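Short chain dehydrogenase (Salmonella typhi, PDB 3G1T) probably works as an NAD(P)(H)-dependent oxidoreductase of the short-chain dehydrogenase family. Local coordinates at residues Q159-A162 with N163-A166. Numbering follows the deposited sequence.
Sequences QGRA and NWGA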
ATOM      1  N   GLN A 159      -3.844 -11.218   2.741  1.00 15.39           N
ATOM      2  CA  GLN A 159      -5.310 -11.294   2.673  1.00 18.23           C
ATOM      3  C   GLN A 159      -5.861 -10.330   3.702  1.00 16.88           C
ATOM      4  O   GLN A 159      -5.661 -10.471   4.895  1.00 17.83           O
ATOM      5  CB  GLN A 159      -5.816 -12.739   2.890  1.00 22.47           C
ATOM      6  CG  GLN A 159      -7.345 -12.823   2.839  1.00 33.15           C
ATOM      7  CD  GLN A 159      -7.912 -12.463   1.451  1.00 30.98           C
ATOM      8  OE1 GLN A 159      -7.314 -12.818   0.405  1.00 35.25           O
ATOM      9  NE2 GLN A 159      -9.050 -11.730   1.427  1.00 33.18           N
ATOM     10  N   GLY A 160      -6.549  -9.294   3.246  1.00 16.26           N
ATOM     11  CA  GLY A 160      -7.099  -8.311   4.125  1.00 17.21           C
ATOM     12  C   GLY A 160      -8.210  -8.907   5.003  1.00 18.77           C
ATOM     13  O   GLY A 160      -8.945  -9.780   4.585  1.00 17.35           O
ATOM     14  N   ARG A 161      -8.287  -8.367   6.215  1.00 17.02           N
ATOM     15  CA  ARG A 161      -9.271  -8.803   7.221  1.00 15.78           C
ATOM     16  C   ARG A 161      -9.864  -7.617   7.963  1.00 13.27           C
ATOM     17  O   ARG A 161      -9.160  -6.667   8.235  1.00 13.39           O
ATOM     18  CB  ARG A 161      -8.616  -9.800   8.263  1.00 18.81           C
ATOM     19  CG  ARG A 161      -8.012 -11.097   7.697  1.00 24.55           C
ATOM     20  CD  ARG A 161      -7.933 -12.244   8.845  1.00 26.35           C
ATOM     21  NE  ARG A 161      -7.107 -11.859  10.023  1.00 29.66           N
ATOM     22  CZ  ARG A 161      -5.794 -12.097  10.190  1.00 30.11           C
ATOM     23  NH1 ARG A 161      -5.008 -12.701   9.229  1.00 29.95           N
ATOM     24  NH2 ARG A 161      -5.237 -11.647  11.311  1.00 30.68           N
ATOM     25  N   ALA A 162     -11.146  -7.744   8.333  1.00 13.70           N
ATOM     26  CA  ALA A 162     -11.846  -6.785   9.154  1.00 13.97           C
ATOM     27  C   ALA A 162     -10.969  -6.305  10.278  1.00 13.78           C
ATOM     28  O   ALA A 162     -10.314  -7.133  10.982  1.00 14.62           O
ATOM     29  CB  ALA A 162     -13.173  -7.425   9.791  1.00 13.67           C
ATOM     30  N   ASN A 163     -11.063  -4.984  10.495  1.00 13.42           N
ATOM     31  CA  ASN A 163     -10.449  -4.242  11.590  1.00 15.73           C
ATOM     32  C   ASN A 163      -8.968  -4.035  11.454  1.00 14.88           C
ATOM     33  O   ASN A 163      -8.418  -3.433  12.317  1.00 15.83           O
ATOM     34  CB  ASN A 163     -10.778  -4.891  12.971  1.00 14.75           C
ATOM     35  CG  ASN A 163     -12.241  -4.846  13.245  1.00 13.35           C
ATOM     36  OD1 ASN A 163     -12.849  -3.797  13.110  1.00 15.39           O
ATOM     37  ND2 ASN A 163     -12.854  -6.026  13.613  1.00 16.47           N
ATOM     38  N   TRP A 164      -8.323  -4.514  10.362  1.00 16.00           N
ATOM     39  CA  TRP A 164      -6.899  -4.329  10.237  1.00 15.33           C
ATOM     40  C   TRP A 164      -6.471  -3.042   9.490  1.00 16.06           C
ATOM     41  O   TRP A 164      -5.276  -2.718   9.438  1.00 16.06           O
ATOM     42  CB  TRP A 164      -6.213  -5.581   9.720  1.00 15.45           C
ATOM     43  CG  TRP A 164      -6.129  -6.616  10.819  1.00 18.81           C
ATOM     44  CD1 TRP A 164      -7.024  -7.556  11.072  1.00 14.53           C
ATOM     45  CD2 TRP A 164      -5.045  -6.806  11.757  1.00 17.76           C
ATOM     46  NE1 TRP A 164      -6.623  -8.327  12.199  1.00 19.27           N
ATOM     47  CE2 TRP A 164      -5.419  -7.865  12.632  1.00 19.01           C
ATOM     48  CE3 TRP A 164      -3.822  -6.164  11.956  1.00 21.65           C
ATOM     49  CZ2 TRP A 164      -4.546  -8.363  13.649  1.00 18.18           C
ATOM     50  CZ3 TRP A 164      -2.938  -6.634  12.969  1.00 19.17           C
ATOM     51  CH2 TRP A 164      -3.324  -7.734  13.798  1.00 20.97           C
ATOM     52  N   GLY A 165      -7.468  -2.326   8.967  1.00 14.62           N
ATOM     53  CA  GLY A 165      -7.329  -0.889   8.542  1.00 12.66           C
ATOM     54  C   GLY A 165      -5.990  -0.465   7.919  1.00 13.15           C
ATOM     55  O   GLY A 165      -5.506  -1.158   6.950  1.00 16.25           O
ATOM     56  N   ALA A 166      -5.361   0.579   8.493  1.00 14.51           N
ATOM     57  CA  ALA A 166      -4.101   1.094   7.962  1.00 13.98           C
ATOM     58  C   ALA A 166      -2.990   0.050   7.967  1.00 15.74           C
ATOM     59  O   ALA A 166      -2.199  -0.034   7.059  1.00 16.48           O
ATOM     60  CB  ALA A 166      -3.686   2.380   8.705  1.00 13.37           C
TER
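The backbone N of W164 donates to the carbonyl O of R161 at 3.1 Å, with an N-H...O angle of 153°. This bond spans a type II beta turn whose central residues are A162 and N163, the latter with the positive phi (75°) of the third turn position. N163 N lies 3.4 Å from R161 O, but its angle is too poor for a bond; it donates instead to the carboxylate of E184 of the second subunit. The carbonyl flip of a type II turn brings A162 O to 3.3 Å from W164 CD1, while R161 O sits at the edge of the indole, near its plane. With CG beside the backbone N and anti to the carbonyl carbon in both residues, the R161 and W164 side chains run off the same way, side by side. A bend at chi3 then brings R161 NH2 to 3.7 Å from W164 NE1. Guanidinium and indole planes stand 78° apart, which excludes a parallel stack; the approach is oblique, and R161 NH1 is held by the hydroxyl of S155. The backbone N atoms of G160 and A162 bond to Q179 and D183 of the second subunit, making this surface turn part of the dimer interface. The R161-W164 turn leads the loop after strand 147-152 into helix 165-185 of the Rossmann-fold short-chain dehydrogenase.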